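PDB 3TTG: putative aminomethyltransferase from Leptospirillum rubarum, which is a putative aminomethyltransferase of the glycine cleavage T-protein family that probably binds folate, its exact reaction and substrate being unestablished. Local coordinates for residues 75-80 with 235-240; 145-150 with 205-210. All coordinates share one frame; numbering follows the deposited sequence.

Contact 1: residues 75-80 with 235-240; sequences LSYSFF and SELNDS
Tyr-77 and Leu-237 reach for each other from opposite directions, the tyrosine from strand 75-81 and the leucine from the loop between helices 218-227 and 249-252. With its CG anti to the backbone N (chi1 -171°), Tyr-77 sends its ring out from the strand, and the phenol oxygen is what arrives: OH lies 3.5 Å from CD1 of Leu-237. The same methyl also sits near the plane of the Phe-79 ring, at its edge, where CE1 of Phe-79 is 4.4 Å from CD1 of Leu-237, a loose apolar touch. One branch of the leucine thus serves both aromatic residues, while the backbones stay well apart, 9.5 Å between the CA atoms of Phe-79 and Leu-237.

The hydroxyl of Tyr-77 hydrogen-bonds Asp-90 OD2 on the adjacent strand 87-96. Next to the leucine, the Glu-236 carboxylate is held locally by Ser-235 OG and Leu-232 N, and from the C-terminal part of the chain by Arg-312 and Thr-311. An edge strand of the five-stranded antiparallel sheet here packs against a loop, within the folate-binding family region. Between 75-80 and 235-240 the chemistry is buried van der Waals contact, with no hydrogen bond.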
loop_
_atom_site.group_PDB
_atom_site.type_symbol
_atom_site.label_atom_id
_atom_site.label_comp_id
_atom_site.label_asym_id
_atom_site.label_seq_id
_atom_site.Cartn_x
_atom_site.Cartn_y
_atom_site.Cartn_z
ATOM N N LEU A 75 -13.220 -5.987 2.235
ATOM C CA LEU A 75 -11.930 -5.992 1.610
ATOM C C LEU A 75 -10.899 -6.393 2.661
ATOM O O LEU A 75 -10.974 -5.912 3.780
ATOM C CB LEU A 75 -11.613 -4.610 1.086
ATOM C CG LEU A 75 -10.419 -4.490 0.166
ATOM C CD1 LEU A 75 -10.738 -4.992 -1.168
ATOM C CD2 LEU A 75 -10.017 -3.046 0.061
ATOM N N SER A 76 -9.910 -7.171 2.288
ATOM C CA SER A 76 -8.815 -7.480 3.215
ATOM C C SER A 76 -7.483 -7.306 2.510
ATOM O O SER A 76 -7.437 -7.230 1.276
ATOM C CB SER A 76 -8.974 -8.899 3.739
ATOM O OG SER A 76 -8.650 -9.725 2.651
ATOM N N TYR A 77 -6.453 -6.988 3.286
ATOM C CA TYR A 77 -5.110 -6.878 2.817
ATOM C C TYR A 77 -4.412 -8.202 3.115
ATOM O O TYR A 77 -4.659 -8.814 4.165
ATOM C CB TYR A 77 -4.416 -5.778 3.562
ATOM C CG TYR A 77 -3.072 -5.428 3.015
ATOM C CD1 TYR A 77 -2.942 -4.858 1.766
ATOM C CD2 TYR A 77 -1.938 -5.533 3.802
ATOM C CE1 TYR A 77 -1.714 -4.434 1.294
ATOM C CE2 TYR A 77 -0.702 -5.123 3.339
ATOM C CZ TYR A 77 -0.583 -4.597 2.074
ATOM O OH TYR A 77 0.653 -4.178 1.652
ATOM N N SER A 78 -3.585 -8.626 2.228
ATOM C CA SER A 78 -2.774 -9.833 2.444
ATOM C C SER A 78 -1.424 -9.713 1.826
ATOM O O SER A 78 -1.250 -9.040 0.807
ATOM C CB SER A 78 -3.447 -11.054 1.818
ATOM O OG SER A 78 -2.827 -12.269 2.229
ATOM N N PHE A 79 -0.491 -10.479 2.372
ATOM C CA PHE A 79 0.767 -10.785 1.750
ATOM C C PHE A 79 0.717 -12.179 1.138
ATOM O O PHE A 79 -0.098 -13.027 1.507
ATOM C CB PHE A 79 1.931 -10.725 2.761
ATOM C CG PHE A 79 2.217 -9.352 3.233
ATOM C CD1 PHE A 79 2.813 -8.422 2.393
ATOM C CD2 PHE A 79 1.827 -8.942 4.496
ATOM C CE1 PHE A 79 3.016 -7.120 2.818
ATOM C CE2 PHE A 79 2.007 -7.630 4.902
ATOM C CZ PHE A 79 2.648 -6.748 4.090
ATOM N N PHE A 80 1.644 -12.400 0.232
ATOM C CA PHE A 80 1.991 -13.700 -0.345
ATOM C C PHE A 80 3.451 -13.850 -0.063
ATOM O O PHE A 80 4.288 -13.062 -0.547
ATOM C CB PHE A 80 1.639 -13.794 -1.826
ATOM C CG PHE A 80 0.150 -13.722 -2.063
ATOM C CD1 PHE A 80 -0.589 -14.874 -2.265
ATOM C CD2 PHE A 80 -0.533 -12.518 -1.931
ATOM C CE1 PHE A 80 -1.954 -14.814 -2.423
ATOM C CE2 PHE A 80 -1.898 -12.465 -2.074
ATOM C CZ PHE A 80 -2.600 -13.605 -2.297
ATOM N N SER A 235 9.340 -0.741 -2.989
ATOM C CA SER A 235 10.382 -0.028 -2.227
ATOM C C SER A 235 10.512 -0.535 -0.794
ATOM O O SER A 235 11.624 -0.848 -0.322
ATOM C CB SER A 235 10.128 1.486 -2.223
ATOM O OG SER A 235 8.777 1.767 -1.951
ATOM N N GLU A 236 9.422 -0.549 -0.084
ATOM C CA GLU A 236 9.432 -1.018 1.317
ATOM C C GLU A 236 9.001 -2.470 1.400
ATOM O O GLU A 236 9.385 -3.144 2.335
ATOM C CB GLU A 236 8.496 -0.193 2.214
ATOM C CG GLU A 236 8.903 1.265 2.444
ATOM C CD GLU A 236 8.870 2.120 1.199
ATOM O OE1 GLU A 236 7.829 2.068 0.507
ATOM O OE2 GLU A 236 9.902 2.736 0.839
ATOM N N LEU A 237 8.156 -2.936 0.468
ATOM C CA LEU A 237 7.613 -4.295 0.538
ATOM C C LEU A 237 8.177 -5.121 -0.582
ATOM O O LEU A 237 7.873 -4.919 -1.751
ATOM C CB LEU A 237 6.073 -4.222 0.477
ATOM C CG LEU A 237 5.411 -3.223 1.373
ATOM C CD1 LEU A 237 3.970 -3.147 1.056
ATOM C CD2 LEU A 237 5.712 -3.483 2.841
ATOM N N ASN A 238 9.109 -5.958 -0.241
ATOM C CA ASN A 238 9.810 -6.824 -1.217
ATOM C C ASN A 238 10.455 -7.951 -0.427
ATOM O O ASN A 238 10.393 -7.922 0.808
ATOM C CB ASN A 238 10.839 -6.002 -2.049
ATOM C CG ASN A 238 11.973 -5.428 -1.270
ATOM O OD1 ASN A 238 12.744 -6.155 -0.659
ATOM N ND2 ASN A 238 12.098 -4.113 -1.234
ATOM N N ASP A 239 11.129 -8.873 -1.110
ATOM C CA ASP A 239 11.640 -10.103 -0.505
ATOM C C ASP A 239 12.838 -9.952 0.413
ATOM O O ASP A 239 13.229 -10.948 0.949
ATOM C CB ASP A 239 11.909 -11.195 -1.522
ATOM C CG ASP A 239 13.050 -10.996 -2.491
ATOM O OD1 ASP A 239 13.796 -10.016 -2.336
ATOM O OD2 ASP A 239 13.202 -11.835 -3.400
ATOM N N SER A 240 13.329 -8.742 0.666
ATOM C CA SER A 240 14.303 -8.495 1.706
ATOM C C SER A 240 13.595 -8.385 3.059
ATOM O O SER A 240 14.252 -8.442 4.077
ATOM C CB SER A 240 15.063 -7.197 1.433
ATOM O OG SER A 240 15.804 -7.329 0.238
#

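Contact 2: residues 145-150 with 205-210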
loop_
_atom_site.group_PDB
_atom_site.type_symbol
_atom_site.label_atom_id
_atom_site.label_comp_id
_atom_site.label_asym_id
_atom_site.label_seq_id
_atom_site.Cartn_x
_atom_site.Cartn_y
_atom_site.Cartn_z
ATOM N N THR A 145 -13.357 11.657 0.193
ATOM C CA THR A 145 -13.430 10.544 -0.737
ATOM C C THR A 145 -14.825 9.923 -0.813
ATOM O O THR A 145 -15.278 9.642 -1.920
ATOM C CB THR A 145 -12.409 9.435 -0.322
ATOM O OG1 THR A 145 -11.128 9.970 -0.561
ATOM C CG2 THR A 145 -12.576 8.106 -1.095
ATOM N N ILE A 146 -15.476 9.652 0.339
ATOM C CA ILE A 146 -16.798 9.014 0.291
ATOM C C ILE A 146 -17.816 9.929 -0.425
ATOM O O ILE A 146 -18.641 9.429 -1.181
ATOM C CB ILE A 146 -17.339 8.582 1.680
ATOM C CG1 ILE A 146 -16.356 7.693 2.460
ATOM C CG2 ILE A 146 -18.730 7.913 1.542
ATOM C CD1 ILE A 146 -15.941 6.488 1.777
ATOM N N SER A 147 -17.775 11.253 -0.175
ATOM C CA SER A 147 -18.712 12.201 -0.810
ATOM C C SER A 147 -18.558 12.183 -2.329
ATOM O O SER A 147 -19.550 12.299 -3.039
ATOM C CB SER A 147 -18.528 13.630 -0.277
ATOM O OG SER A 147 -17.510 14.360 -0.948
ATOM N N VAL A 148 -17.331 11.996 -2.827
ATOM C CA VAL A 148 -17.090 11.938 -4.273
ATOM C C VAL A 148 -17.712 10.649 -4.801
ATOM O O VAL A 148 -18.350 10.678 -5.844
ATOM C CB VAL A 148 -15.578 12.006 -4.622
ATOM C CG1 VAL A 148 -15.351 11.830 -6.120
ATOM C CG2 VAL A 148 -14.931 13.298 -4.112
ATOM N N LEU A 149 -17.562 9.515 -4.066
ATOM C CA LEU A 149 -18.148 8.238 -4.526
ATOM C C LEU A 149 -19.691 8.330 -4.534
ATOM O O LEU A 149 -20.329 7.942 -5.515
ATOM C CB LEU A 149 -17.700 7.082 -3.619
ATOM C CG LEU A 149 -16.220 6.783 -3.692
ATOM C CD1 LEU A 149 -15.839 5.842 -2.625
ATOM C CD2 LEU A 149 -15.827 6.319 -5.068
ATOM N N LEU A 150 -20.264 8.879 -3.454
ATOM C CA LEU A 150 -21.715 9.078 -3.327
ATOM C C LEU A 150 -22.281 9.947 -4.428
ATOM O O LEU A 150 -23.452 9.813 -4.732
ATOM C CB LEU A 150 -22.083 9.694 -1.983
ATOM C CG LEU A 150 -21.915 8.791 -0.786
ATOM C CD1 LEU A 150 -21.938 9.584 0.473
ATOM C CD2 LEU A 150 -22.993 7.704 -0.750
ATOM N N GLU A 205 -13.743 15.314 -13.273
ATOM C CA GLU A 205 -13.136 16.633 -13.524
ATOM C C GLU A 205 -14.100 17.747 -13.095
ATOM O O GLU A 205 -13.677 18.735 -12.499
ATOM C CB GLU A 205 -12.765 16.808 -15.021
ATOM C CG GLU A 205 -11.517 16.049 -15.458
ATOM C CD GLU A 205 -11.356 15.844 -16.956
ATOM O OE1 GLU A 205 -12.120 16.455 -17.742
ATOM O OE2 GLU A 205 -10.445 15.074 -17.342
ATOM N N ASP A 206 -15.402 17.570 -13.387
ATOM C CA ASP A 206 -16.453 18.511 -12.980
ATOM C C ASP A 206 -16.539 18.569 -11.453
ATOM O O ASP A 206 -16.499 19.646 -10.870
ATOM C CB ASP A 206 -17.836 18.108 -13.550
ATOM C CG ASP A 206 -17.968 18.107 -15.073
ATOM O OD1 ASP A 206 -17.123 18.746 -15.746
ATOM O OD2 ASP A 206 -18.936 17.483 -15.589
ATOM N N PHE A 207 -16.602 17.404 -10.809
ATOM C CA PHE A 207 -16.691 17.318 -9.358
ATOM C C PHE A 207 -15.488 17.955 -8.698
ATOM O O PHE A 207 -15.645 18.683 -7.725
ATOM C CB PHE A 207 -16.840 15.866 -8.881
ATOM C CG PHE A 207 -17.361 15.791 -7.471
ATOM C CD1 PHE A 207 -18.721 15.804 -7.218
ATOM C CD2 PHE A 207 -16.493 15.777 -6.397
ATOM C CE1 PHE A 207 -19.203 15.758 -5.909
ATOM C CE2 PHE A 207 -16.974 15.723 -5.092
ATOM C CZ PHE A 207 -18.329 15.695 -4.854
ATOM N N THR A 208 -14.297 17.728 -9.248
ATOM C CA THR A 208 -13.056 18.296 -8.718
ATOM C C THR A 208 -13.080 19.818 -8.785
ATOM O O THR A 208 -12.819 20.460 -7.774
ATOM C CB THR A 208 -11.832 17.712 -9.470
ATOM O OG1 THR A 208 -11.677 16.359 -9.057
ATOM C CG2 THR A 208 -10.576 18.430 -9.172
ATOM N N SER A 209 -13.385 20.377 -9.955
ATOM C CA SER A 209 -13.431 21.818 -10.167
ATOM C C SER A 209 -14.527 22.503 -9.297
ATOM O O SER A 209 -14.316 23.614 -8.813
ATOM C CB SER A 209 -13.689 22.114 -11.647
ATOM O OG SER A 209 -13.825 23.503 -11.896
ATOM N N ASN A 210 -15.680 21.840 -9.115
ATOM C CA ASN A 210 -16.801 22.407 -8.361
ATOM C C ASN A 210 -16.609 22.323 -6.859
ATOM O O ASN A 210 -16.931 23.280 -6.162
ATOM C CB ASN A 210 -18.112 21.701 -8.732
ATOM C CG ASN A 210 -18.570 21.979 -10.146
ATOM O OD1 ASN A 210 -18.172 22.955 -10.790
ATOM N ND2 ASN A 210 -19.438 21.137 -10.653
#
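Phe-207 has its CG anti to the backbone N (chi1 -162°), which carries the ring away from helix 197-211 and across to helix 145-152. There it meets Val-148, whose chi1 of 175° sets CG1 anti to the backbone N and CG2 anti to the carbonyl carbon, both methyls coming near the ring. CG2 makes the tightest approach, with CE2 of Phe-207 only 3.3 Å from CG2 of Val-148. The other methyl is looser: CG1 of Val-148 lies 4.1 Å from CD2 of Phe-207. The two side chains cross obliquely, and the close methyl meets the ring at a slant.

The far end of the ring reaches the helix backbone. CZ of Phe-207 is 4.0 Å from CA of Val-148 and equally far, 4.0 Å, from the carbonyl O of Ser-147.

Val-148 also packs on Leu-140 of strand 135-141 and on Phe-36, and Phe-36 is touched by Thr-208 as well, so Phe-36 lies against both helices while Val-148 rests on the sheet too. The geometry is that of plain helix-helix packing, one phenylalanine bridging two helices whose nearest CA atoms, in Val-148 and Phe-207, are 7.4 Å apart, in a part of the folate-binding family region where helices pack beside the mixed sheet.

Going from the N terminus, the chain passes strands 37-39 and 48-51 and reaches strand 75-81, an edge strand of the five-stranded antiparallel sheet, and later helix 145-152. Helix 197-211 comes back to that helix at contact 2, closing a loop that spans 54 residues and includes strands 161-164, 170-173 and 187-193 of the mixed sheet. Only later does the loop at 235-240 return to strand 75-81, so contact 1 closes a larger loop with contact 2 wholly within it; the two do not cross. Their centres lie 30 Å apart and their nearest atoms about 11 Å. Contact 1 is buried near the middle of the chain, whereas contact 2 joins two helices farther out.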